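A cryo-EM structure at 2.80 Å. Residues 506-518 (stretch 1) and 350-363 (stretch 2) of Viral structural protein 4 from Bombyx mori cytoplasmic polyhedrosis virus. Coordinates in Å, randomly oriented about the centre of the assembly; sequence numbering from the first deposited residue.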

# COMPACT_ATOMS: atom_id res chain seq x y z
N LEU B 506 -10.18 -16.51 21.41
CA LEU B 506 -10.18 -16.29 22.85
C LEU B 506 -11.36 -17.05 23.44
O LEU B 506 -12.48 -16.96 22.93
CB LEU B 506 -10.25 -14.80 23.18
CG LEU B 506 -9.88 -14.34 24.59
CD1 LEU B 506 -9.23 -12.99 24.50
CD2 LEU B 506 -11.08 -14.24 25.50
N LEU B 507 -11.09 -17.78 24.52
CA LEU B 507 -12.08 -18.65 25.15
C LEU B 507 -12.66 -18.00 26.39
O LEU B 507 -11.93 -17.44 27.21
CB LEU B 507 -11.42 -19.99 25.49
CG LEU B 507 -12.12 -21.14 26.21
CD1 LEU B 507 -11.64 -22.45 25.69
CD2 LEU B 507 -11.72 -21.08 27.66
N ARG B 508 -13.98 -18.07 26.52
CA ARG B 508 -14.68 -17.70 27.74
C ARG B 508 -15.48 -18.89 28.23
O ARG B 508 -16.03 -19.64 27.43
CB ARG B 508 -15.63 -16.52 27.53
CG ARG B 508 -14.99 -15.24 27.04
CD ARG B 508 -14.11 -14.59 28.08
NE ARG B 508 -13.58 -13.33 27.59
CZ ARG B 508 -14.11 -12.14 27.85
NH1 ARG B 508 -15.17 -12.06 28.63
NH2 ARG B 508 -13.56 -11.04 27.36
N THR B 509 -15.54 -19.08 29.55
CA THR B 509 -16.30 -20.16 30.16
C THR B 509 -17.25 -19.60 31.21
O THR B 509 -17.37 -18.39 31.40
CB THR B 509 -15.39 -21.21 30.80
OG1 THR B 509 -14.54 -20.58 31.76
CG2 THR B 509 -14.56 -21.92 29.76
N ILE B 510 -17.93 -20.51 31.91
CA ILE B 510 -18.76 -20.14 33.04
C ILE B 510 -17.93 -20.17 34.32
O ILE B 510 -18.17 -20.97 35.23
CB ILE B 510 -19.97 -21.09 33.13
CG1 ILE B 510 -19.52 -22.55 32.96
CG2 ILE B 510 -20.96 -20.78 32.04
CD1 ILE B 510 -20.39 -23.48 33.69
N ASN B 511 -17.03 -19.22 34.47
CA ASN B 511 -16.13 -19.26 35.61
C ASN B 511 -15.76 -17.84 35.99
O ASN B 511 -15.22 -17.10 35.17
CB ASN B 511 -14.87 -20.08 35.33
CG ASN B 511 -15.12 -21.57 35.39
OD1 ASN B 511 -14.99 -22.27 34.39
ND2 ASN B 511 -15.49 -22.06 36.56
N ASP B 512 -16.06 -17.48 37.22
CA ASP B 512 -15.54 -16.25 37.78
C ASP B 512 -14.09 -16.57 38.14
O ASP B 512 -13.83 -17.26 39.12
CB ASP B 512 -16.36 -15.81 38.98
CG ASP B 512 -16.19 -14.35 39.30
OD1 ASP B 512 -16.67 -13.53 38.50
OD2 ASP B 512 -15.62 -14.01 40.35
N THR B 513 -13.17 -16.11 37.29
CA THR B 513 -11.77 -16.53 37.38
C THR B 513 -11.12 -16.03 38.66
O THR B 513 -10.33 -16.75 39.29
CB THR B 513 -11.01 -16.02 36.17
OG1 THR B 513 -11.13 -14.60 36.08
CG2 THR B 513 -11.55 -16.65 34.90
N THR B 514 -11.47 -14.82 39.09
CA THR B 514 -10.97 -14.29 40.35
C THR B 514 -11.60 -14.96 41.57
O THR B 514 -11.09 -14.79 42.67
CB THR B 514 -11.19 -12.78 40.40
OG1 THR B 514 -10.61 -12.25 41.60
CG2 THR B 514 -12.65 -12.45 40.36
N GLN B 515 -12.70 -15.70 41.39
CA GLN B 515 -13.31 -16.46 42.47
C GLN B 515 -12.82 -17.90 42.48
O GLN B 515 -12.71 -18.51 43.55
CB GLN B 515 -14.83 -16.43 42.34
CG GLN B 515 -15.60 -16.97 43.52
CD GLN B 515 -15.45 -16.10 44.75
OE1 GLN B 515 -15.42 -14.88 44.65
NE2 GLN B 515 -15.38 -16.73 45.91
N ALA B 516 -12.53 -18.44 41.30
CA ALA B 516 -11.86 -19.73 41.22
C ALA B 516 -10.45 -19.67 41.76
O ALA B 516 -9.96 -20.64 42.33
CB ALA B 516 -11.85 -20.22 39.77
N MET B 517 -9.77 -18.53 41.59
CA MET B 517 -8.41 -18.43 42.11
C MET B 517 -8.36 -18.23 43.62
O MET B 517 -7.41 -18.70 44.26
CB MET B 517 -7.64 -17.32 41.40
CG MET B 517 -7.25 -17.70 39.99
SD MET B 517 -6.36 -19.25 40.11
CE MET B 517 -6.06 -19.64 38.41
N ARG B 518 -9.33 -17.55 44.21
CA ARG B 518 -9.30 -17.39 45.65
C ARG B 518 -9.87 -18.58 46.40
O ARG B 518 -9.76 -18.63 47.63
CB ARG B 518 -10.05 -16.12 46.09
CG ARG B 518 -11.53 -16.12 45.82
CD ARG B 518 -12.18 -14.99 46.59
NE ARG B 518 -11.69 -13.67 46.19
CZ ARG B 518 -12.27 -12.90 45.28
NH1 ARG B 518 -13.38 -13.29 44.68
NH2 ARG B 518 -11.74 -11.72 44.99
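Stretch 2 350-363: VVYAEKGAGKTSFL

A strand that leads into a loop and then a helix often offers its neighbour two kinds of surface in succession, a sheet edge and then a curved backbone, and the partner must match both. Stretch 2 lies on stretch 1 in this way. Its first part, from Val-350, continues a strand that runs parallel to Leu-506 and Leu-507; the loop that follows carries the chain past the helix beginning at Thr-513, then back to Asn-511 and Thr-509, before stretch 2 itself turns helical toward its end. Together the two segments bury 723 Å², although no touching pair is nearer than 145 positions in sequence.

The strands are joined by a short, nearly straight hydrogen bond from Leu-507 N to Tyr-352 O (2.7 Å). The same carbonyl also receives a CA-H...O contact, with Leu-506 CA 3.3 Å from Tyr-352 O. Leu-506 and Tyr-352, whose CA atoms lie 4.6 Å apart, direct their side chains to one face of the sheet, whereas Leu-507 and Ala-353 share the other.

On that second face, Leu-507 is the principal bump, with more of its surface covered than any other residue in the pair of stretches. Its hollow is lined by valine, alanine and the CB of a lysine, with an aromatic ring at one wall: Leu-507 CB lies 3.9 Å from Val-351 CG1, while Leu-507 CD2 approaches Ala-353 CB at 3.7 Å and Lys-359 CB at 3.8 Å. Ala-357 CB stands farther off, 4.4 Å from Leu-507 CD2. The other methyl meets the Phe-362 ring obliquely, with Leu-507 CD1 4.2 Å from Phe-362 CD2, so that the helix of stretch 2 contributes a wall to a pocket begun by its strand.

Farther along, the loop of stretch 2 accepts two hydrogen bonds, one at a backbone carbonyl and one at a carboxylate. Thr-509 OG1 donates a hydrogen bond to Ala-357 O (2.8 Å), and Thr-513 OG1 donates another to Glu-354 OE1 (3.0 Å), tethering the first turn of the stretch 1 helix to the loop.

Here Gly-356 supplies the hollow. Thr-513 CG2 packs 3.9 Å from Gly-356 C, Ala-516 CB lies 3.9 Å from Gly-356 O, and Met-517 CE reaches to 3.7 Å from Gly-356 CA. A CB on this glycine would point into the helix, only 3.2 Å from Thr-513 O, and its backbone angles would also jam that atom against the preceding carbonyl. Met-517 CE continues beside the neighbouring residue, 3.3 Å from Lys-355 O and 3.7 Å from Lys-355 CG. The general lesson is that one segment can offer two kinds of hollow: a pocket lined by side chains receives a leucine, and a bare glycine admits a helix.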

# COMPACT_ATOMS: atom_id res chain seq x y z
N VAL B 350 -4.23 -21.52 18.31
CA VAL B 350 -3.85 -20.85 19.54
C VAL B 350 -5.12 -20.41 20.25
O VAL B 350 -5.95 -19.70 19.67
CB VAL B 350 -2.92 -19.66 19.29
CG1 VAL B 350 -2.60 -18.96 20.59
CG2 VAL B 350 -1.66 -20.13 18.63
N VAL B 351 -5.28 -20.84 21.50
CA VAL B 351 -6.47 -20.54 22.30
C VAL B 351 -6.03 -19.76 23.53
O VAL B 351 -5.31 -20.29 24.38
CB VAL B 351 -7.21 -21.82 22.71
CG1 VAL B 351 -8.39 -21.47 23.59
CG2 VAL B 351 -7.67 -22.57 21.49
N TYR B 352 -6.46 -18.51 23.62
CA TYR B 352 -6.21 -17.70 24.80
C TYR B 352 -7.40 -17.76 25.75
O TYR B 352 -8.55 -17.83 25.33
CB TYR B 352 -5.95 -16.24 24.44
CG TYR B 352 -4.68 -16.01 23.68
CD1 TYR B 352 -3.46 -16.12 24.30
CD2 TYR B 352 -4.71 -15.64 22.34
CE1 TYR B 352 -2.30 -15.91 23.61
CE2 TYR B 352 -3.56 -15.41 21.65
CZ TYR B 352 -2.35 -15.55 22.29
OH TYR B 352 -1.18 -15.33 21.62
N ALA B 353 -7.10 -17.71 27.04
CA ALA B 353 -8.13 -17.74 28.07
C ALA B 353 -7.58 -17.10 29.33
O ALA B 353 -6.36 -17.02 29.52
CB ALA B 353 -8.60 -19.16 28.36
N GLU B 354 -8.48 -16.64 30.18
CA GLU B 354 -8.07 -16.15 31.48
C GLU B 354 -7.64 -17.30 32.38
O GLU B 354 -8.15 -18.42 32.28
CB GLU B 354 -9.18 -15.35 32.16
CG GLU B 354 -9.43 -13.98 31.55
CD GLU B 354 -10.48 -13.20 32.32
OE1 GLU B 354 -11.08 -13.76 33.25
OE2 GLU B 354 -10.70 -12.01 31.99
N LYS B 355 -6.69 -17.01 33.25
CA LYS B 355 -6.12 -17.99 34.16
C LYS B 355 -7.15 -18.31 35.23
O LYS B 355 -7.36 -17.54 36.16
CB LYS B 355 -4.84 -17.42 34.75
CG LYS B 355 -4.05 -18.38 35.58
CD LYS B 355 -2.74 -17.77 35.98
CE LYS B 355 -1.99 -18.71 36.87
NZ LYS B 355 -1.68 -19.97 36.15
N GLY B 356 -7.81 -19.45 35.09
CA GLY B 356 -8.85 -19.84 36.02
C GLY B 356 -10.13 -20.26 35.34
O GLY B 356 -11.13 -20.54 36.00
N ALA B 357 -10.10 -20.33 34.01
CA ALA B 357 -11.29 -20.61 33.22
C ALA B 357 -11.58 -22.09 33.06
O ALA B 357 -12.67 -22.44 32.60
CB ALA B 357 -11.16 -19.96 31.84
N GLY B 358 -10.65 -22.96 33.43
CA GLY B 358 -10.84 -24.39 33.24
C GLY B 358 -10.73 -24.77 31.78
O GLY B 358 -11.54 -25.54 31.27
N LYS B 359 -9.72 -24.23 31.10
CA LYS B 359 -9.60 -24.39 29.66
C LYS B 359 -8.88 -25.67 29.25
O LYS B 359 -9.10 -26.15 28.13
CB LYS B 359 -8.91 -23.17 29.04
CG LYS B 359 -7.42 -22.97 29.31
CD LYS B 359 -7.15 -22.24 30.62
CE LYS B 359 -5.71 -21.75 30.69
NZ LYS B 359 -5.41 -21.15 32.02
N THR B 360 -8.03 -26.23 30.11
CA THR B 360 -7.38 -27.49 29.77
C THR B 360 -8.36 -28.65 29.78
O THR B 360 -8.28 -29.54 28.93
CB THR B 360 -6.23 -27.77 30.74
OG1 THR B 360 -6.75 -27.89 32.07
CG2 THR B 360 -5.22 -26.66 30.70
N SER B 361 -9.31 -28.62 30.71
CA SER B 361 -10.32 -29.68 30.81
C SER B 361 -11.23 -29.70 29.59
O SER B 361 -11.66 -30.77 29.15
CB SER B 361 -11.13 -29.50 32.08
OG SER B 361 -12.15 -30.48 32.18
N PHE B 362 -11.54 -28.53 29.02
CA PHE B 362 -12.30 -28.54 27.79
C PHE B 362 -11.44 -28.90 26.59
O PHE B 362 -11.87 -29.69 25.74
CB PHE B 362 -12.98 -27.19 27.54
CG PHE B 362 -13.63 -27.10 26.19
CD1 PHE B 362 -14.77 -27.83 25.91
CD2 PHE B 362 -13.09 -26.31 25.20
CE1 PHE B 362 -15.35 -27.77 24.67
CE2 PHE B 362 -13.68 -26.24 23.96
CZ PHE B 362 -14.81 -26.97 23.69
N LEU B 363 -10.24 -28.33 26.49
CA LEU B 363 -9.46 -28.52 25.27
C LEU B 363 -8.88 -29.93 25.15
O LEU B 363 -8.58 -30.35 24.03
CB LEU B 363 -8.36 -27.46 25.19
CG LEU B 363 -8.88 -26.07 24.83
CD1 LEU B 363 -7.81 -25.02 24.98
CD2 LEU B 363 -9.39 -26.08 23.41